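Five-membered-cyclitol-phosphate synthase (Streptomyces citricolor, PDB 6K96) belongs to the myo-inositol-1-phosphate synthase family and binds nicotinamide-adenine-dinucleotide between a parallel-sheet dinucleotide-binding domain and a second, mixed-sheet domain. Local coordinates at residues A125-Y130 with K151-N156; G217-F222 with L262-V267; D221-R226 with A256-H261. All blocks are in the same frame, centred on the assembly; numbering follows the deposited sequence.

From the N terminus, interaction 1 comes first. Strand 127-130 runs through helix 137-149 into strand 153-156, and the two strands close this beta-alpha-beta loop inside the parallel sheet. Only after it is complete does the chain reach the other two contacts, which lie across the chain's centre, about 26 and 28 Å, centre to centre, from interaction 1. Interaction 2 (217-222 with 262-267) closes a long excursion, and interaction 3 (221-226 with 256-261) nests within it, sharing D221 and F222. Together they tie helix 220-225, which follows strand 207-217, to strands 255-258 and 265-275 of the mixed sheet, with D221 reaching nicotinamide-adenine-dinucleotide.

Interaction 1 (A125-Y130 with K151-N156); sequences AEVLLY and KVAFVN
The carbonyl oxygen of A153 is met twice from the neighbouring strand. L128 N reaches A153 O at 2.7 Å in a nearly straight bond (172°), and the CA-H of V127 adds a weaker C-H...O contact to the same atom. One step back, A153 N donates to E126 O along a more bent path of 136°. V155 N bonds to L128 O at 3.1 Å and Y130 N to V155 O at 3.0 Å. A153, L128 and V155 each spend both N-H and C=O across this seam, as parallel pairing requires.

V127, A153, L129 and V155 share one face of the sheet. V155 sits between the side chains of V127 and L129, one methyl against each: with CG1 anti to the backbone N (chi1 172°), that methyl lies 3.7 Å from L129 CD1, while V155 CG2 rests against V127 CG1. Helix 292-313 packs over this face through A307, A308 and I300.

On the face of L128, F154, Y130 and N156, the F154 ring is the centrepiece. L128 CD2 comes to its edge, 3.8 Å from F154 CE1, and F154 CZ presses on Y130 CB at 3.4 Å. The Y130 and F154 side chains run alongside each other in the same direction. Helix 137-149 covers them, the crossover helix of a beta-alpha-beta unit in the Rossmann-like sheet; it ends in a Schellman motif at K151.

N156 OD1 lies 3.5 Å from Y130 CD2, but its hydrogen bond goes to T158 N, and N156 ND2 bonds to D182. The E126 side chain points away from strand 153-156, and its OE1 makes a salt bridge with R312. In this buried seam, backbone bonds supply the polar pairing between the strands, and the side chains that meet across it are largely apolar.

Interaction 2 (G217-F222 with L262-V267); sequences GGNEDF and LKDHKV. With NAD (nicotinamide-adenine-dinucleotide), chain G.
N219 and D264 carry the side-chain hydrogen bond: N219 ND2 donates to D264 OD1 at 2.9 Å. The acceptor lies in the amide plane of N219, yet the donor meets the carboxylate on its anti side, 31° out of plane. D264 OD1 also bonds to S293, a residue of the sodium site, and D264 OD2 to Q291, so the carboxylate is fixed at both oxygens and sits in the second shell of the metal.

The amide's other end works as a helix N-cap. N219 CG stands between the backbone N and the carbonyl carbon (chi1 57°), the crowded position, and its OD1 accepts from F222 N at 2.9 Å and starts helix 220-225. In the first turn of that helix, D221 OD1 accepts from NAD O2D at 2.6 Å.

Backbone contacts come from the type II' turn L262-H265, closed by H265 N to L262 O, which lies against side-chain-less G218; K263 CA makes a C-H...O contact with G218 O at 3.5 Å.

The F222 ring packs on two sides: within its own segment G217 N stands 3.5 Å above its plane, over the centre; across the contact K266 CE reaches its edge, 4.1 Å from F222 CD2.

Interaction 3 (D221-R226 with A256-H261); sequences DFRNLR and AGYVAH. With NAD (nicotinamide-adenine-dinucleotide), chain G.
One face of the Y258 ring takes the side chain of R223, and its edge takes F222. R223 forms an off-centre cation-pi contact, with R223 CZ 4.0 Å from the ring centroid and 30° off the normal. The guanidinium is not laid flat on the ring: the planes stand 42° apart, and R223 NH2 is 3.1 Å from Y258 CE2. Closer to the backbone, R223 CG lies over the same ring. F222 CD1 sits in the plane of the Y258 ring, 4.0 Å from Y258 CD1, as the F222 and Y258 side chains run past one another with opposite headings. The F222 ring also meets G257 O, 3.2 Å from F222 CE1.

Helix 220-225 is thereby laid against strand 255-258, which pairs in parallel with strand 207-217 in the mixed sheet; the helix directly follows that longer strand. G257 takes backbone angles (phi 157°) that suit a residue without a side chain.

R226 approaches the same strand from the end of the helix. One face of its guanidinium looks onto Y258 N and G257 C, R226 NH2 comes within 3.4 Å of G257 CA, and R226 NH1 bonds to S255 O. Beyond Y258 the chain turns to a second subunit, where V259 packs on E251 and H261 on S210 of that neighbouring copy.

Interaction 1 (A125-Y130 with K151-N156)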
loop_
_atom_site.group_PDB
_atom_site.type_symbol
_atom_site.label_atom_id
_atom_site.label_comp_id
_atom_site.label_asym_id
_atom_site.label_seq_id
_atom_site.Cartn_x
_atom_site.Cartn_y
_atom_site.Cartn_z
ATOM N N ALA B 125 37.329 22.074 21.028
ATOM C CA ALA B 125 35.948 21.613 20.789
ATOM C C ALA B 125 35.005 22.319 21.772
ATOM O O ALA B 125 35.445 22.742 22.864
ATOM C CB ALA B 125 35.896 20.108 20.911
ATOM N N GLU B 126 33.766 22.513 21.352
ATOM C CA GLU B 126 32.727 23.174 22.171
ATOM C C GLU B 126 31.710 22.122 22.571
ATOM O O GLU B 126 31.161 22.215 23.696
ATOM C CB GLU B 126 32.012 24.264 21.389
ATOM C CG GLU B 126 32.818 25.526 21.176
ATOM C CD GLU B 126 31.968 26.664 20.612
ATOM O OE1 GLU B 126 31.807 26.732 19.356
ATOM O OE2 GLU B 126 31.451 27.468 21.410
ATOM N N VAL B 127 31.497 21.158 21.681
ATOM C CA VAL B 127 30.449 20.115 21.809
ATOM C C VAL B 127 31.116 18.791 21.475
ATOM O O VAL B 127 31.789 18.702 20.428
ATOM C CB VAL B 127 29.266 20.393 20.862
ATOM C CG1 VAL B 127 28.206 19.314 20.974
ATOM C CG2 VAL B 127 28.645 21.766 21.072
ATOM N N LEU B 128 30.903 17.786 22.307
ATOM C CA LEU B 128 31.212 16.390 21.942
ATOM C C LEU B 128 29.882 15.695 21.672
ATOM O O LEU B 128 29.036 15.703 22.562
ATOM C CB LEU B 128 31.983 15.698 23.059
ATOM C CG LEU B 128 32.217 14.220 22.759
ATOM C CD1 LEU B 128 33.183 14.053 21.628
ATOM C CD2 LEU B 128 32.701 13.478 23.958
ATOM N N LEU B 129 29.689 15.213 20.446
ATOM C CA LEU B 129 28.518 14.409 20.010
ATOM C C LEU B 129 28.826 12.917 20.214
ATOM O O LEU B 129 29.697 12.332 19.496
ATOM C CB LEU B 129 28.219 14.710 18.535
ATOM C CG LEU B 129 27.025 13.960 17.941
ATOM C CD1 LEU B 129 25.734 14.351 18.645
ATOM C CD2 LEU B 129 26.940 14.210 16.449
ATOM N N TYR B 130 28.114 12.302 21.144
ATOM C CA TYR B 130 28.221 10.868 21.422
ATOM C C TYR B 130 27.316 10.112 20.471
ATOM O O TYR B 130 26.072 10.200 20.626
ATOM C CB TYR B 130 27.833 10.611 22.878
ATOM C CG TYR B 130 27.865 9.156 23.267
ATOM C CD1 TYR B 130 29.077 8.517 23.487
ATOM C CD2 TYR B 130 26.700 8.414 23.389
ATOM C CE1 TYR B 130 29.131 7.179 23.863
ATOM C CE2 TYR B 130 26.743 7.071 23.743
ATOM C CZ TYR B 130 27.960 6.454 24.003
ATOM O OH TYR B 130 28.008 5.145 24.385
ATOM N N LYS B 151 35.664 20.600 30.034
ATOM C CA LYS B 151 34.648 21.698 30.014
ATOM C C LYS B 151 33.924 21.750 28.656
ATOM O O LYS B 151 33.493 22.840 28.251
ATOM C CB LYS B 151 35.298 23.048 30.351
ATOM C CG LYS B 151 36.081 23.110 31.669
ATOM C CD LYS B 151 35.229 23.365 32.893
ATOM C CE LYS B 151 35.873 22.912 34.184
ATOM N NZ LYS B 151 35.420 21.548 34.569
ATOM N N VAL B 152 33.775 20.619 27.969
ATOM C CA VAL B 152 33.121 20.572 26.631
ATOM C C VAL B 152 31.670 20.045 26.776
ATOM O O VAL B 152 31.439 19.016 27.460
ATOM C CB VAL B 152 34.004 19.741 25.685
ATOM C CG1 VAL B 152 33.244 19.329 24.427
ATOM C CG2 VAL B 152 35.293 20.470 25.325
ATOM N N ALA B 153 30.696 20.744 26.189
ATOM C CA ALA B 153 29.258 20.350 26.180
ATOM C C ALA B 153 29.116 18.905 25.645
ATOM O O ALA B 153 29.857 18.530 24.710
ATOM C CB ALA B 153 28.431 21.336 25.359
ATOM N N PHE B 154 28.185 18.129 26.199
ATOM C CA PHE B 154 27.942 16.720 25.799
ATOM C C PHE B 154 26.523 16.524 25.250
ATOM O O PHE B 154 25.544 16.914 25.931
ATOM C CB PHE B 154 28.066 15.799 27.006
ATOM C CG PHE B 154 28.223 14.350 26.647
ATOM C CD1 PHE B 154 29.414 13.886 26.114
ATOM C CD2 PHE B 154 27.204 13.446 26.893
ATOM C CE1 PHE B 154 29.585 12.533 25.846
ATOM C CE2 PHE B 154 27.365 12.103 26.575
ATOM C CZ PHE B 154 28.554 11.646 26.062
ATOM N N VAL B 155 26.397 15.813 24.122
ATOM C CA VAL B 155 25.082 15.451 23.507
ATOM C C VAL B 155 24.956 13.933 23.419
ATOM O O VAL B 155 25.695 13.336 22.644
ATOM C CB VAL B 155 24.912 16.085 22.109
ATOM C CG1 VAL B 155 23.665 15.559 21.404
ATOM C CG2 VAL B 155 24.878 17.605 22.155
ATOM N N ASN B 156 23.959 13.359 24.086
ATOM C CA ASN B 156 23.678 11.899 24.047
ATOM C C ASN B 156 22.578 11.551 23.016
ATOM O O ASN B 156 21.360 11.665 23.362
ATOM C CB ASN B 156 23.299 11.403 25.439
ATOM C CG ASN B 156 23.108 9.915 25.436
ATOM O OD1 ASN B 156 23.531 9.251 24.513
ATOM N ND2 ASN B 156 22.519 9.380 26.479
#

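Interaction 2 (G217-F222 with L262-V267)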
loop_
_atom_site.group_PDB
_atom_site.type_symbol
_atom_site.label_atom_id
_atom_site.label_comp_id
_atom_site.label_asym_id
_atom_site.label_seq_id
_atom_site.Cartn_x
_atom_site.Cartn_y
_atom_site.Cartn_z
ATOM N N GLY B 217 15.371 -2.488 7.894
ATOM C CA GLY B 217 16.541 -1.614 7.795
ATOM C C GLY B 217 17.702 -2.387 7.230
ATOM O O GLY B 217 17.555 -3.632 7.029
ATOM N N GLY B 218 18.832 -1.726 7.005
ATOM C CA GLY B 218 20.018 -2.369 6.405
ATOM C C GLY B 218 21.320 -1.719 6.786
ATOM O O GLY B 218 22.240 -1.892 6.047
ATOM N N ASN B 219 21.388 -1.017 7.914
ATOM C CA ASN B 219 22.625 -0.369 8.421
ATOM C C ASN B 219 23.083 -1.008 9.734
ATOM O O ASN B 219 22.384 -1.848 10.319
ATOM C CB ASN B 219 22.475 1.151 8.603
ATOM C CG ASN B 219 21.352 1.595 9.510
ATOM O OD1 ASN B 219 20.866 0.831 10.340
ATOM N ND2 ASN B 219 20.881 2.808 9.303
ATOM N N GLU B 220 24.260 -0.596 10.190
ATOM C CA GLU B 220 24.885 -1.107 11.420
ATOM C C GLU B 220 23.929 -0.796 12.577
ATOM O O GLU B 220 23.763 -1.715 13.419
ATOM C CB GLU B 220 26.307 -0.567 11.540
ATOM C CG GLU B 220 27.349 -1.644 11.866
ATOM C CD GLU B 220 27.374 -2.933 11.034
ATOM O OE1 GLU B 220 27.239 -2.849 9.782
ATOM O OE2 GLU B 220 27.540 -4.046 11.660
ATOM N N ASP B 221 23.258 0.362 12.627
ATOM C CA ASP B 221 22.367 0.676 13.782
ATOM C C ASP B 221 21.329 -0.448 13.869
ATOM O O ASP B 221 21.182 -1.090 14.973
ATOM C CB ASP B 221 21.740 2.079 13.767
ATOM C CG ASP B 221 20.795 2.429 14.924
ATOM O OD1 ASP B 221 21.190 2.167 16.078
ATOM O OD2 ASP B 221 19.641 2.945 14.704
ATOM N N PHE B 222 20.669 -0.733 12.760
ATOM C CA PHE B 222 19.542 -1.688 12.751
ATOM C C PHE B 222 20.051 -3.100 13.102
ATOM O O PHE B 222 19.366 -3.802 13.854
ATOM C CB PHE B 222 18.824 -1.573 11.407
ATOM C CG PHE B 222 17.551 -2.351 11.299
ATOM C CD1 PHE B 222 17.589 -3.671 10.932
ATOM C CD2 PHE B 222 16.346 -1.776 11.587
ATOM C CE1 PHE B 222 16.431 -4.433 10.865
ATOM C CE2 PHE B 222 15.182 -2.515 11.469
ATOM C CZ PHE B 222 15.235 -3.848 11.152
ATOM N N LEU B 262 18.517 -2.189 1.420
ATOM C CA LEU B 262 17.991 -0.928 2.012
ATOM C C LEU B 262 19.111 -0.025 2.534
ATOM O O LEU B 262 18.828 1.175 2.656
ATOM C CB LEU B 262 16.998 -1.186 3.140
ATOM C CG LEU B 262 15.642 -1.751 2.702
ATOM C CD1 LEU B 262 14.662 -1.870 3.880
ATOM C CD2 LEU B 262 15.023 -0.906 1.649
ATOM N N LYS B 263 20.279 -0.552 2.919
ATOM C CA LYS B 263 21.379 0.271 3.498
ATOM C C LYS B 263 20.832 1.150 4.635
ATOM O O LYS B 263 20.143 0.638 5.520
ATOM C CB LYS B 263 22.035 1.082 2.366
ATOM C CG LYS B 263 22.921 0.235 1.458
ATOM C CD LYS B 263 22.909 0.588 -0.027
ATOM C CE LYS B 263 24.083 0.014 -0.815
ATOM N NZ LYS B 263 25.368 0.704 -0.490
ATOM N N ASP B 264 21.096 2.458 4.604
ATOM C CA ASP B 264 20.631 3.431 5.637
ATOM C C ASP B 264 19.162 3.811 5.456
ATOM O O ASP B 264 18.708 4.561 6.307
ATOM C CB ASP B 264 21.478 4.691 5.700
ATOM C CG ASP B 264 21.096 5.653 6.805
ATOM O OD1 ASP B 264 21.294 5.345 8.035
ATOM O OD2 ASP B 264 20.585 6.720 6.452
ATOM N N HIS B 265 18.429 3.230 4.513
ATOM C CA HIS B 265 16.962 3.432 4.423
ATOM C C HIS B 265 16.229 2.682 5.514
ATOM O O HIS B 265 16.637 1.613 5.840
ATOM C CB HIS B 265 16.368 2.958 3.099
ATOM C CG HIS B 265 16.532 3.941 2.010
ATOM N ND1 HIS B 265 17.084 3.581 0.820
ATOM C CD2 HIS B 265 16.250 5.260 1.944
ATOM C CE1 HIS B 265 17.123 4.639 0.009
ATOM N NE2 HIS B 265 16.632 5.705 0.685
ATOM N N LYS B 266 15.125 3.204 6.012
ATOM C CA LYS B 266 14.295 2.435 6.956
ATOM C C LYS B 266 12.871 2.447 6.386
ATOM O O LYS B 266 12.426 3.512 6.020
ATOM C CB LYS B 266 14.409 3.015 8.367
ATOM C CG LYS B 266 13.222 2.710 9.269
ATOM C CD LYS B 266 13.487 2.915 10.747
ATOM C CE LYS B 266 14.079 1.670 11.356
ATOM N NZ LYS B 266 14.024 1.778 12.837
ATOM N N VAL B 267 12.182 1.313 6.402
ATOM C CA VAL B 267 10.801 1.147 5.911
ATOM C C VAL B 267 9.951 0.758 7.089
ATOM O O VAL B 267 10.405 -0.017 7.836
ATOM C CB VAL B 267 10.702 0.082 4.820
ATOM C CG1 VAL B 267 9.249 -0.235 4.563
ATOM C CG2 VAL B 267 11.396 0.516 3.548
HETATM P PA NAD G . 26.550 3.673 13.319
HETATM O O1A NAD G . 26.539 2.228 13.637
HETATM O O2A NAD G . 26.486 4.017 11.856
HETATM O O5B NAD G . 27.695 4.498 14.025
HETATM C C5B NAD G . 28.343 3.815 15.123
HETATM C C4B NAD G . 29.808 4.165 15.121
HETATM O O4B NAD G . 30.429 4.004 16.440
HETATM C C3B NAD G . 30.631 3.285 14.175
HETATM O O3B NAD G . 31.540 4.117 13.465
HETATM C C2B NAD G . 31.388 2.389 15.151
HETATM O O2B NAD G . 32.441 1.859 14.399
HETATM C C1B NAD G . 31.713 3.438 16.220
HETATM N N9A NAD G . 32.211 2.969 17.498
HETATM C C8A NAD G . 31.903 1.749 18.048
HETATM N N7A NAD G . 32.393 1.590 19.256
HETATM C C5A NAD G . 33.038 2.789 19.540
HETATM C C6A NAD G . 33.745 3.223 20.679
HETATM N N6A NAD G . 33.882 2.477 21.769
HETATM N N1A NAD G . 34.240 4.492 20.672
HETATM C C2A NAD G . 34.076 5.219 19.551
HETATM N N3A NAD G . 33.446 4.901 18.423
HETATM C C4A NAD G . 32.928 3.659 18.470
HETATM O O3 NAD G . 25.288 4.318 14.033
HETATM P PN NAD G . 24.373 5.558 13.572
HETATM O O1N NAD G . 25.271 6.707 13.318
HETATM O O2N NAD G . 23.463 4.960 12.543
HETATM O O5D NAD G . 23.559 5.838 14.936
HETATM C C5D NAD G . 24.348 6.210 16.140
HETATM C C4D NAD G . 23.485 6.083 17.361
HETATM O O4D NAD G . 22.376 7.010 17.329
HETATM C C3D NAD G . 22.878 4.681 17.519
HETATM O O3D NAD G . 22.874 4.378 18.897
HETATM C C2D NAD G . 21.420 4.898 17.124
HETATM O O2D NAD G . 20.463 4.054 17.737
HETATM C C1D NAD G . 21.175 6.303 17.670
HETATM N N1N NAD G . 19.938 6.874 17.055
HETATM C C2N NAD G . 19.787 6.840 15.628
HETATM C C3N NAD G . 18.590 7.177 15.019
HETATM C C7N NAD G . 18.525 7.154 13.502
HETATM O O7N NAD G . 19.545 6.964 12.853
HETATM N N7N NAD G . 17.340 7.331 12.923
HETATM C C4N NAD G . 17.521 7.515 15.848
HETATM C C5N NAD G . 17.729 7.715 17.208
HETATM C C6N NAD G . 18.909 7.310 17.802
#

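Interaction 3 (D221-R226 with A256-H261)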
loop_
_atom_site.group_PDB
_atom_site.type_symbol
_atom_site.label_atom_id
_atom_site.label_comp_id
_atom_site.label_asym_id
_atom_site.label_seq_id
_atom_site.Cartn_x
_atom_site.Cartn_y
_atom_site.Cartn_z
ATOM N N ASP B 221 23.258 0.362 12.627
ATOM C CA ASP B 221 22.367 0.676 13.782
ATOM C C ASP B 221 21.329 -0.448 13.869
ATOM O O ASP B 221 21.182 -1.090 14.973
ATOM C CB ASP B 221 21.740 2.079 13.767
ATOM C CG ASP B 221 20.795 2.429 14.924
ATOM O OD1 ASP B 221 21.190 2.167 16.078
ATOM O OD2 ASP B 221 19.641 2.945 14.704
ATOM N N PHE B 222 20.669 -0.733 12.760
ATOM C CA PHE B 222 19.542 -1.688 12.751
ATOM C C PHE B 222 20.051 -3.100 13.102
ATOM O O PHE B 222 19.366 -3.802 13.854
ATOM C CB PHE B 222 18.824 -1.573 11.407
ATOM C CG PHE B 222 17.551 -2.351 11.299
ATOM C CD1 PHE B 222 17.589 -3.671 10.932
ATOM C CD2 PHE B 222 16.346 -1.776 11.587
ATOM C CE1 PHE B 222 16.431 -4.433 10.865
ATOM C CE2 PHE B 222 15.182 -2.515 11.469
ATOM C CZ PHE B 222 15.235 -3.848 11.152
ATOM N N ARG B 223 21.178 -3.494 12.522
ATOM C CA ARG B 223 21.931 -4.750 12.799
ATOM C C ARG B 223 22.276 -4.868 14.311
ATOM O O ARG B 223 22.051 -5.948 14.901
ATOM C CB ARG B 223 23.189 -4.798 11.924
ATOM C CG ARG B 223 23.451 -6.175 11.324
ATOM C CD ARG B 223 24.889 -6.590 11.021
ATOM N NE ARG B 223 24.931 -6.876 9.587
ATOM C CZ ARG B 223 24.353 -7.930 8.976
ATOM N NH1 ARG B 223 23.698 -8.847 9.671
ATOM N NH2 ARG B 223 24.446 -8.090 7.664
ATOM N N ASN B 224 22.751 -3.785 14.939
ATOM C CA ASN B 224 22.992 -3.717 16.404
ATOM C C ASN B 224 21.674 -3.939 17.158
ATOM O O ASN B 224 21.615 -4.861 18.001
ATOM C CB ASN B 224 23.626 -2.392 16.848
ATOM C CG ASN B 224 23.895 -2.347 18.341
ATOM O OD1 ASN B 224 24.599 -3.227 18.881
ATOM N ND2 ASN B 224 23.391 -1.312 19.010
ATOM N N LEU B 225 20.632 -3.134 16.915
ATOM C CA LEU B 225 19.392 -3.239 17.740
ATOM C C LEU B 225 18.915 -4.711 17.793
ATOM O O LEU B 225 18.661 -5.195 18.928
ATOM C CB LEU B 225 18.318 -2.295 17.204
ATOM C CG LEU B 225 18.351 -0.817 17.644
ATOM C CD1 LEU B 225 19.415 -0.495 18.702
ATOM C CD2 LEU B 225 18.510 0.103 16.440
ATOM N N ARG B 226 18.932 -5.395 16.636
ATOM C CA ARG B 226 18.582 -6.821 16.330
ATOM C C ARG B 226 18.847 -7.790 17.509
ATOM O O ARG B 226 19.889 -7.682 18.163
ATOM C CB ARG B 226 19.349 -7.203 15.049
ATOM C CG ARG B 226 18.937 -8.504 14.377
ATOM C CD ARG B 226 19.126 -8.495 12.872
ATOM N NE ARG B 226 18.084 -9.264 12.186
ATOM C CZ ARG B 226 16.750 -9.073 12.310
ATOM N NH1 ARG B 226 16.236 -8.166 13.131
ATOM N NH2 ARG B 226 15.908 -9.825 11.622
ATOM N N ALA B 256 11.534 -6.400 12.118
ATOM C CA ALA B 256 10.914 -7.449 11.263
ATOM C C ALA B 256 12.000 -8.167 10.466
ATOM O O ALA B 256 11.788 -9.338 10.060
ATOM C CB ALA B 256 9.855 -6.928 10.341
ATOM N N GLY B 257 13.145 -7.522 10.233
ATOM C CA GLY B 257 14.113 -8.117 9.295
ATOM C C GLY B 257 15.056 -7.109 8.707
ATOM O O GLY B 257 14.704 -5.908 8.566
ATOM N N TYR B 258 16.234 -7.610 8.408
ATOM C CA TYR B 258 17.400 -6.829 7.976
ATOM C C TYR B 258 17.533 -7.068 6.471
ATOM O O TYR B 258 17.752 -8.228 6.048
ATOM C CB TYR B 258 18.648 -7.230 8.745
ATOM C CG TYR B 258 19.897 -6.615 8.200
ATOM C CD1 TYR B 258 20.293 -5.354 8.589
ATOM C CD2 TYR B 258 20.684 -7.288 7.288
ATOM C CE1 TYR B 258 21.478 -4.803 8.134
ATOM C CE2 TYR B 258 21.841 -6.732 6.771
ATOM C CZ TYR B 258 22.228 -5.474 7.177
ATOM O OH TYR B 258 23.373 -4.924 6.666
ATOM N N VAL B 259 17.372 -6.000 5.673
ATOM C CA VAL B 259 17.409 -6.111 4.186
ATOM C C VAL B 259 18.586 -5.293 3.696
ATOM O O VAL B 259 18.587 -4.072 3.839
ATOM C CB VAL B 259 16.068 -5.713 3.579
ATOM C CG1 VAL B 259 16.073 -5.658 2.046
ATOM C CG2 VAL B 259 15.019 -6.679 4.117
ATOM N N ALA B 260 19.572 -6.004 3.177
ATOM C CA ALA B 260 20.934 -5.493 2.984
ATOM C C ALA B 260 20.861 -4.316 2.012
ATOM O O ALA B 260 21.479 -3.292 2.350
ATOM C CB ALA B 260 21.842 -6.617 2.523
ATOM N N HIS B 261 20.083 -4.463 0.920
ATOM C CA HIS B 261 19.969 -3.456 -0.182
ATOM C C HIS B 261 19.162 -2.219 0.255
ATOM O O HIS B 261 19.099 -1.325 -0.537
ATOM C CB HIS B 261 19.374 -4.088 -1.459
ATOM C CG HIS B 261 17.901 -4.358 -1.388
ATOM N ND1 HIS B 261 17.390 -5.632 -1.286
ATOM C CD2 HIS B 261 16.832 -3.524 -1.397
ATOM C CE1 HIS B 261 16.071 -5.568 -1.206
ATOM N NE2 HIS B 261 15.705 -4.286 -1.240
HETATM P PA NAD G . 26.550 3.673 13.319
HETATM O O1A NAD G . 26.539 2.228 13.637
HETATM O O2A NAD G . 26.486 4.017 11.856
HETATM O O5B NAD G . 27.695 4.498 14.025
HETATM C C5B NAD G . 28.343 3.815 15.123
HETATM C C4B NAD G . 29.808 4.165 15.121
HETATM O O4B NAD G . 30.429 4.004 16.440
HETATM C C3B NAD G . 30.631 3.285 14.175
HETATM O O3B NAD G . 31.540 4.117 13.465
HETATM C C2B NAD G . 31.388 2.389 15.151
HETATM O O2B NAD G . 32.441 1.859 14.399
HETATM C C1B NAD G . 31.713 3.438 16.220
HETATM N N9A NAD G . 32.211 2.969 17.498
HETATM C C8A NAD G . 31.903 1.749 18.048
HETATM N N7A NAD G . 32.393 1.590 19.256
HETATM C C5A NAD G . 33.038 2.789 19.540
HETATM C C6A NAD G . 33.745 3.223 20.679
HETATM N N6A NAD G . 33.882 2.477 21.769
HETATM N N1A NAD G . 34.240 4.492 20.672
HETATM C C2A NAD G . 34.076 5.219 19.551
HETATM N N3A NAD G . 33.446 4.901 18.423
HETATM C C4A NAD G . 32.928 3.659 18.470
HETATM O O3 NAD G . 25.288 4.318 14.033
HETATM P PN NAD G . 24.373 5.558 13.572
HETATM O O1N NAD G . 25.271 6.707 13.318
HETATM O O2N NAD G . 23.463 4.960 12.543
HETATM O O5D NAD G . 23.559 5.838 14.936
HETATM C C5D NAD G . 24.348 6.210 16.140
HETATM C C4D NAD G . 23.485 6.083 17.361
HETATM O O4D NAD G . 22.376 7.010 17.329
HETATM C C3D NAD G . 22.878 4.681 17.519
HETATM O O3D NAD G . 22.874 4.378 18.897
HETATM C C2D NAD G . 21.420 4.898 17.124
HETATM O O2D NAD G . 20.463 4.054 17.737
HETATM C C1D NAD G . 21.175 6.303 17.670
HETATM N N1N NAD G . 19.938 6.874 17.055
HETATM C C2N NAD G . 19.787 6.840 15.628
HETATM C C3N NAD G . 18.590 7.177 15.019
HETATM C C7N NAD G . 18.525 7.154 13.502
HETATM O O7N NAD G . 19.545 6.964 12.853
HETATM N N7N NAD G . 17.340 7.331 12.923
HETATM C C4N NAD G . 17.521 7.515 15.848
HETATM C C5N NAD G . 17.729 7.715 17.208
HETATM C C6N NAD G . 18.909 7.310 17.802
#